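Local coordinates for LRR receptor-like serine/threonine-protein kinase RGI3 (Arabidopsis thaliana, PDB 5HZ0) that acts as a receptor for RGF peptide hormones, which its extracellular leucine-rich repeats bind, and relays the signal that maintains the root stem cell niche, at residues K182-I187 against T206-Y212; K133-R139 against E158-G164. The protein carries 5 engineered substitutions. All blocks are in the same frame, centred on the assembly; numbering follows the deposited sequence.

Contact 1. Residues K182-I187 against T206-Y212; sequences KRVQTI and TELQNLY
The carbonyl oxygen of Q185 is gripped by two backbone N-H groups of the neighbouring turn. Q209 N lies 2.8 Å from Q185 O, on a lone pair in the carbonyl plane, while N210 N reaches Q185 O at 3.0 Å, close to the C=O direction and in a nearly straight hydrogen bond (N-H...O 173°). This fork leads into the parallel pairing of T186-I187 with N210-L211, where I187 N bonds to N210 O and I187 O receives Y212 N. The two segments are equivalent pieces of consecutive leucine-rich repeats, predicted as LRR 9 and LRR 10, stacked as neighbouring coils of the receptor's extracellular solenoid. On the T186-N210 face, the amide of N210 donates from ND2 to T186 OG1 at 2.9 Å, the hydroxyl oxygen lying almost in the amide plane. N210 OD1 bonds to the S234 hydroxyl in the next coil, so the amide is held at both ends. Towards the interior, L208 has CG anti to its backbone N (chi1 -165°), and its end turns back to set CD1 3.9 Å from V184 CG1 and 4.1 Å from I187 CG1. Q185 and Q209, both partly exposed, run alongside each other with amide planes only 18° apart, but their ends stay separated, Q185 OE1 lying 3.9 Å from Q209 NE2. Y212, of the peptide-recognition motif, packs on an apolar side chain of the bound hormone.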
loop_
_atom_site.group_PDB
_atom_site.type_symbol
_atom_site.label_atom_id
_atom_site.label_comp_id
_atom_site.label_asym_id
_atom_site.label_seq_id
_atom_site.Cartn_x
_atom_site.Cartn_y
_atom_site.Cartn_z
ATOM N N LYS A 182 25.705 -5.351 -25.952
ATOM C CA LYS A 182 26.634 -6.129 -25.155
ATOM C C LYS A 182 27.178 -5.278 -24.035
ATOM O O LYS A 182 27.822 -5.770 -23.127
ATOM C CB LYS A 182 27.759 -6.667 -26.042
ATOM C CG LYS A 182 27.773 -8.184 -26.170
ATOM C CD LYS A 182 26.794 -8.669 -27.213
ATOM C CE LYS A 182 26.709 -10.195 -27.227
ATOM N NZ LYS A 182 25.707 -10.709 -28.218
ATOM N N ARG A 183 26.969 -3.977 -24.149
ATOM C CA ARG A 183 27.333 -3.052 -23.088
ATOM C C ARG A 183 26.199 -2.478 -22.263
ATOM O O ARG A 183 26.474 -1.695 -21.360
ATOM C CB ARG A 183 28.207 -1.924 -23.649
ATOM C CG ARG A 183 29.349 -2.462 -24.498
ATOM C CD ARG A 183 30.089 -1.356 -25.176
ATOM N NE ARG A 183 31.499 -1.388 -24.829
ATOM C CZ ARG A 183 32.410 -0.568 -25.338
ATOM N NH1 ARG A 183 32.048 0.349 -26.224
ATOM N NH2 ARG A 183 33.679 -0.671 -24.959
ATOM N N VAL A 184 24.939 -2.795 -22.579
ATOM C CA VAL A 184 23.840 -2.183 -21.823
ATOM C C VAL A 184 23.817 -2.626 -20.351
ATOM O O VAL A 184 23.953 -3.799 -20.026
ATOM C CB VAL A 184 22.433 -2.321 -22.505
ATOM C CG1 VAL A 184 21.724 -3.622 -22.097
ATOM C CG2 VAL A 184 21.559 -1.132 -22.162
ATOM N N GLN A 185 23.657 -1.654 -19.469
ATOM C CA GLN A 185 23.705 -1.869 -18.028
ATOM C C GLN A 185 22.319 -1.828 -17.404
ATOM O O GLN A 185 21.965 -2.676 -16.587
ATOM C CB GLN A 185 24.688 -0.910 -17.339
ATOM C CG GLN A 185 26.157 -1.279 -17.578
ATOM C CD GLN A 185 27.137 -0.338 -16.882
ATOM O OE1 GLN A 185 26.821 0.260 -15.853
ATOM N NE2 GLN A 185 28.324 -0.195 -17.456
ATOM N N THR A 186 21.599 -0.750 -17.686
ATOM C CA THR A 186 20.233 -0.600 -17.219
ATOM C C THR A 186 19.224 -0.527 -18.368
ATOM O O THR A 186 19.313 0.342 -19.241
ATOM C CB THR A 186 20.101 0.644 -16.335
ATOM O OG1 THR A 186 20.931 0.483 -15.172
ATOM C CG2 THR A 186 18.656 0.836 -15.899
ATOM N N ILE A 187 18.269 -1.452 -18.367
ATOM C CA ILE A 187 17.100 -1.342 -19.224
ATOM C C ILE A 187 15.872 -1.010 -18.357
ATOM O O ILE A 187 15.400 -1.853 -17.586
ATOM C CB ILE A 187 16.853 -2.656 -20.010
ATOM C CG1 ILE A 187 17.999 -2.923 -20.980
ATOM C CG2 ILE A 187 15.514 -2.598 -20.782
ATOM C CD1 ILE A 187 17.845 -4.203 -21.771
ATOM N N THR A 206 25.750 -8.974 -21.737
ATOM C CA THR A 206 26.626 -9.560 -20.727
ATOM C C THR A 206 26.825 -8.634 -19.534
ATOM O O THR A 206 27.008 -9.083 -18.407
ATOM C CB THR A 206 27.981 -10.035 -21.321
ATOM O OG1 THR A 206 28.920 -8.950 -21.375
ATOM C CG2 THR A 206 27.785 -10.608 -22.706
ATOM N N GLU A 207 26.754 -7.342 -19.809
ATOM C CA GLU A 207 26.892 -6.281 -18.820
ATOM C C GLU A 207 25.603 -5.883 -18.101
ATOM O O GLU A 207 25.617 -4.963 -17.284
ATOM C CB GLU A 207 27.471 -5.053 -19.504
ATOM C CG GLU A 207 28.821 -5.323 -20.094
ATOM C CD GLU A 207 29.865 -5.597 -19.008
ATOM O OE1 GLU A 207 30.265 -4.641 -18.298
ATOM O OE2 GLU A 207 30.282 -6.770 -18.852
ATOM N N LEU A 208 24.477 -6.528 -18.422
ATOM C CA LEU A 208 23.222 -6.150 -17.783
ATOM C C LEU A 208 23.273 -6.264 -16.262
ATOM O O LEU A 208 23.639 -7.292 -15.708
ATOM C CB LEU A 208 22.044 -6.945 -18.327
ATOM C CG LEU A 208 20.681 -6.354 -17.972
ATOM C CD1 LEU A 208 20.586 -4.952 -18.566
ATOM C CD2 LEU A 208 19.596 -7.256 -18.500
ATOM N N GLN A 209 22.873 -5.181 -15.613
ATOM C CA GLN A 209 22.924 -5.017 -14.170
ATOM C C GLN A 209 21.519 -4.921 -13.618
ATOM O O GLN A 209 21.202 -5.575 -12.617
ATOM C CB GLN A 209 23.788 -3.805 -13.758
ATOM C CG GLN A 209 25.253 -3.961 -14.172
ATOM C CD GLN A 209 26.216 -2.959 -13.520
ATOM O OE1 GLN A 209 25.815 -2.104 -12.726
ATOM N NE2 GLN A 209 27.496 -3.067 -13.872
ATOM N N ASN A 210 20.734 -4.005 -14.197
ATOM C CA ASN A 210 19.379 -3.706 -13.730
ATOM C C ASN A 210 18.287 -3.889 -14.797
ATOM O O ASN A 210 18.249 -3.178 -15.801
ATOM C CB ASN A 210 19.307 -2.271 -13.173
ATOM C CG ASN A 210 20.472 -1.934 -12.262
ATOM O OD1 ASN A 210 20.603 -2.491 -11.178
ATOM N ND2 ASN A 210 21.332 -1.024 -12.710
ATOM N N LEU A 211 17.390 -4.836 -14.569
ATOM C CA LEU A 211 16.290 -5.066 -15.494
ATOM C C LEU A 211 14.949 -4.651 -14.852
ATOM O O LEU A 211 14.508 -5.274 -13.891
ATOM C CB LEU A 211 16.284 -6.534 -15.920
ATOM C CG LEU A 211 15.198 -6.954 -16.924
ATOM C CD1 LEU A 211 15.243 -6.078 -18.149
ATOM C CD2 LEU A 211 15.361 -8.420 -17.310
ATOM N N TYR A 212 14.348 -3.556 -15.323
ATOM C CA TYR A 212 13.069 -3.106 -14.777
ATOM C C TYR A 212 12.034 -3.146 -15.876
ATOM O O TYR A 212 11.989 -2.249 -16.723
ATOM C CB TYR A 212 13.150 -1.660 -14.259
ATOM C CG TYR A 212 14.363 -1.335 -13.379
ATOM C CD1 TYR A 212 14.936 -2.296 -12.548
ATOM C CD2 TYR A 212 14.921 -0.066 -13.383
ATOM C CE1 TYR A 212 16.024 -2.002 -11.765
ATOM C CE2 TYR A 212 16.013 0.240 -12.603
ATOM C CZ TYR A 212 16.556 -0.729 -11.795
ATOM O OH TYR A 212 17.641 -0.424 -11.029
#

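Contact 2. Residues K133-R139 against E158-G164; sequences KNLQVLR and ENLVMLG
L138 and L163 lie side by side in the interior of the leucine-rich-repeat solenoid, joining successive coils predicted as LRR 7 and LRR 8. Their branches pack closely, with L138 CD2 3.6 Å from L163 CD1; with CG anti to the backbone N (chi1 175°), the end of L163 leans back toward L138. L160 continues this apolar side, setting CD2 against the backbone at Q136 and near CG of L135. The parallel strands 137-139 and 162-164 set L138 beside L163, while L135 and L160 come from the loops before them. At the start of the pairing, Q136 O accepts from both V161 N (2.8 Å) and M162 N (3.2 Å), the first donor in the carbonyl plane and the second tilted 20° from it. Farther along, L138 N bonds to M162 O, and L138 O to G164 N. The end at K133 and E158 is looser and more exposed. There E158 CG and the N159 amide border K133 O without a hydrogen bond, and the opposite charges at K133 NZ and E158 OE2 remain 6.8 Å apart; K133 NZ bonds instead to G130 O. On the face bearing V137, M162 and R139, V137 CG2 touches M162 CB at 3.7 Å. R139 and M162 belong to the peptide-recognition motifs, and both meet a modified side chain of the bound hormone: R139 NE donates a hydrogen bond, while M162 packs. Bent at chi2 (47°), M162 crosses the arginine chain obliquely and sets its methyl against it, with CE 3.9 Å from R139 CG.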
loop_
_atom_site.group_PDB
_atom_site.type_symbol
_atom_site.label_atom_id
_atom_site.label_comp_id
_atom_site.label_asym_id
_atom_site.label_seq_id
_atom_site.Cartn_x
_atom_site.Cartn_y
_atom_site.Cartn_z
ATOM N N LYS A 133 25.727 5.032 -33.675
ATOM C CA LYS A 133 26.651 3.981 -33.259
ATOM C C LYS A 133 27.369 4.306 -31.957
ATOM O O LYS A 133 27.886 3.424 -31.278
ATOM C CB LYS A 133 27.633 3.667 -34.388
ATOM C CG LYS A 133 26.966 2.990 -35.589
ATOM C CD LYS A 133 27.029 1.467 -35.480
ATOM C CE LYS A 133 25.735 0.806 -35.930
ATOM N NZ LYS A 133 25.064 1.504 -37.067
ATOM N N ASN A 134 27.406 5.590 -31.630
ATOM C CA ASN A 134 28.051 6.074 -30.417
ATOM C C ASN A 134 27.082 6.321 -29.283
ATOM O O ASN A 134 27.490 6.740 -28.201
ATOM C CB ASN A 134 28.799 7.366 -30.711
ATOM C CG ASN A 134 29.782 7.206 -31.825
ATOM O OD1 ASN A 134 29.693 7.884 -32.845
ATOM N ND2 ASN A 134 30.725 6.290 -31.649
ATOM N N LEU A 135 25.793 6.106 -29.545
ATOM C CA LEU A 135 24.777 6.370 -28.537
ATOM C C LEU A 135 25.022 5.498 -27.312
ATOM O O LEU A 135 25.249 4.299 -27.417
ATOM C CB LEU A 135 23.373 6.143 -29.084
ATOM C CG LEU A 135 22.250 6.683 -28.197
ATOM C CD1 LEU A 135 22.460 8.190 -27.996
ATOM C CD2 LEU A 135 20.887 6.381 -28.816
ATOM N N GLN A 136 24.985 6.132 -26.154
ATOM C CA GLN A 136 25.273 5.481 -24.879
ATOM C C GLN A 136 24.037 5.501 -23.984
ATOM O O GLN A 136 23.632 4.484 -23.445
ATOM C CB GLN A 136 26.493 6.111 -24.206
ATOM C CG GLN A 136 27.819 5.710 -24.857
ATOM C CD GLN A 136 29.044 6.406 -24.225
ATOM O OE1 GLN A 136 29.089 6.632 -23.020
ATOM N NE2 GLN A 136 30.029 6.739 -25.048
ATOM N N VAL A 137 23.510 6.699 -23.764
ATOM C CA VAL A 137 22.305 6.901 -22.984
ATOM C C VAL A 137 21.164 7.439 -23.853
ATOM O O VAL A 137 21.283 8.492 -24.476
ATOM C CB VAL A 137 22.562 7.906 -21.832
ATOM C CG1 VAL A 137 21.268 8.254 -21.137
ATOM C CG2 VAL A 137 23.579 7.346 -20.830
ATOM N N LEU A 138 20.064 6.691 -23.909
ATOM C CA LEU A 138 18.829 7.190 -24.473
ATOM C C LEU A 138 17.784 7.044 -23.393
ATOM O O LEU A 138 17.481 5.933 -22.966
ATOM C CB LEU A 138 18.428 6.415 -25.740
ATOM C CG LEU A 138 16.933 6.244 -26.118
ATOM C CD1 LEU A 138 16.181 7.556 -26.304
ATOM C CD2 LEU A 138 16.811 5.404 -27.354
ATOM N N ARG A 139 17.258 8.167 -22.917
ATOM C CA ARG A 139 16.160 8.120 -21.969
ATOM C C ARG A 139 15.037 9.000 -22.467
ATOM O O ARG A 139 15.155 10.234 -22.464
ATOM C CB ARG A 139 16.634 8.619 -20.616
ATOM C CG ARG A 139 17.921 7.968 -20.134
ATOM C CD ARG A 139 18.384 8.598 -18.843
ATOM N NE ARG A 139 17.322 8.553 -17.852
ATOM C CZ ARG A 139 17.259 9.340 -16.787
ATOM N NH1 ARG A 139 16.234 9.236 -15.956
ATOM N NH2 ARG A 139 18.204 10.237 -16.559
ATOM N N GLU A 158 25.542 -0.063 -30.586
ATOM C CA GLU A 158 26.438 -1.018 -29.952
ATOM C C GLU A 158 26.954 -0.521 -28.598
ATOM O O GLU A 158 27.323 -1.317 -27.737
ATOM C CB GLU A 158 27.606 -1.336 -30.889
ATOM C CG GLU A 158 28.275 -0.100 -31.486
ATOM C CD GLU A 158 29.585 -0.428 -32.179
ATOM O OE1 GLU A 158 29.963 -1.621 -32.187
ATOM O OE2 GLU A 158 30.241 0.498 -32.708
ATOM N N ASN A 159 26.968 0.794 -28.414
ATOM C CA ASN A 159 27.507 1.393 -27.201
ATOM C C ASN A 159 26.533 1.711 -26.074
ATOM O O ASN A 159 26.931 2.291 -25.082
ATOM C CB ASN A 159 28.272 2.663 -27.564
ATOM C CG ASN A 159 29.527 2.373 -28.354
ATOM O OD1 ASN A 159 29.937 1.224 -28.494
ATOM N ND2 ASN A 159 30.155 3.416 -28.858
ATOM N N LEU A 160 25.259 1.371 -26.231
ATOM C CA LEU A 160 24.268 1.708 -25.217
ATOM C C LEU A 160 24.623 1.085 -23.880
ATOM O O LEU A 160 24.967 -0.088 -23.801
ATOM C CB LEU A 160 22.881 1.224 -25.610
ATOM C CG LEU A 160 21.913 2.132 -26.352
ATOM C CD1 LEU A 160 20.730 1.275 -26.759
ATOM C CD2 LEU A 160 21.460 3.284 -25.485
ATOM N N VAL A 161 24.508 1.897 -22.838
ATOM C CA VAL A 161 24.670 1.489 -21.451
ATOM C C VAL A 161 23.321 1.606 -20.752
ATOM O O VAL A 161 22.977 0.777 -19.913
ATOM C CB VAL A 161 25.850 2.210 -20.698
ATOM C CG1 VAL A 161 27.106 2.134 -21.550
ATOM C CG2 VAL A 161 25.519 3.654 -20.348
ATOM N N MET A 162 22.663 2.738 -20.988
ATOM C CA MET A 162 21.429 3.112 -20.324
ATOM C C MET A 162 20.287 3.305 -21.343
ATOM O O MET A 162 20.403 4.078 -22.291
ATOM C CB MET A 162 21.687 4.394 -19.513
ATOM C CG MET A 162 20.472 5.024 -18.866
ATOM S SD MET A 162 19.432 3.840 -17.998
ATOM C CE MET A 162 17.854 4.676 -18.117
ATOM N N LEU A 163 19.198 2.567 -21.165
ATOM C CA LEU A 163 18.022 2.719 -22.020
ATOM C C LEU A 163 16.755 2.798 -21.187
ATOM O O LEU A 163 16.374 1.830 -20.544
ATOM C CB LEU A 163 17.900 1.555 -23.002
ATOM C CG LEU A 163 16.623 1.586 -23.865
ATOM C CD1 LEU A 163 16.691 2.708 -24.899
ATOM C CD2 LEU A 163 16.321 0.243 -24.546
ATOM N N GLY A 164 16.060 3.922 -21.218
ATOM C CA GLY A 164 14.817 3.890 -20.516
ATOM C C GLY A 164 13.737 4.665 -21.207
ATOM O O GLY A 164 13.862 5.789 -21.691
#

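Contacts 1 and 2 are successive sections of the same repeat stack, with centres about 11 Å apart. Strand 162-164 of contact 2 neighbours strand 186-188 of contact 1, and probable backbone hydrogen bonds join them: Q185 N to V161 O at 2.6 Å and L163 N to T186 O at 2.9 Å. The side chain of V184 lies against the backbone of L160-V161 at this junction. The peptide-contacting groups of the two contacts are near one another on the receptor, M162 CE lying 8.7 Å and R139 NE 11.3 Å from Y212 OH, so the bound hormone spans both contacts.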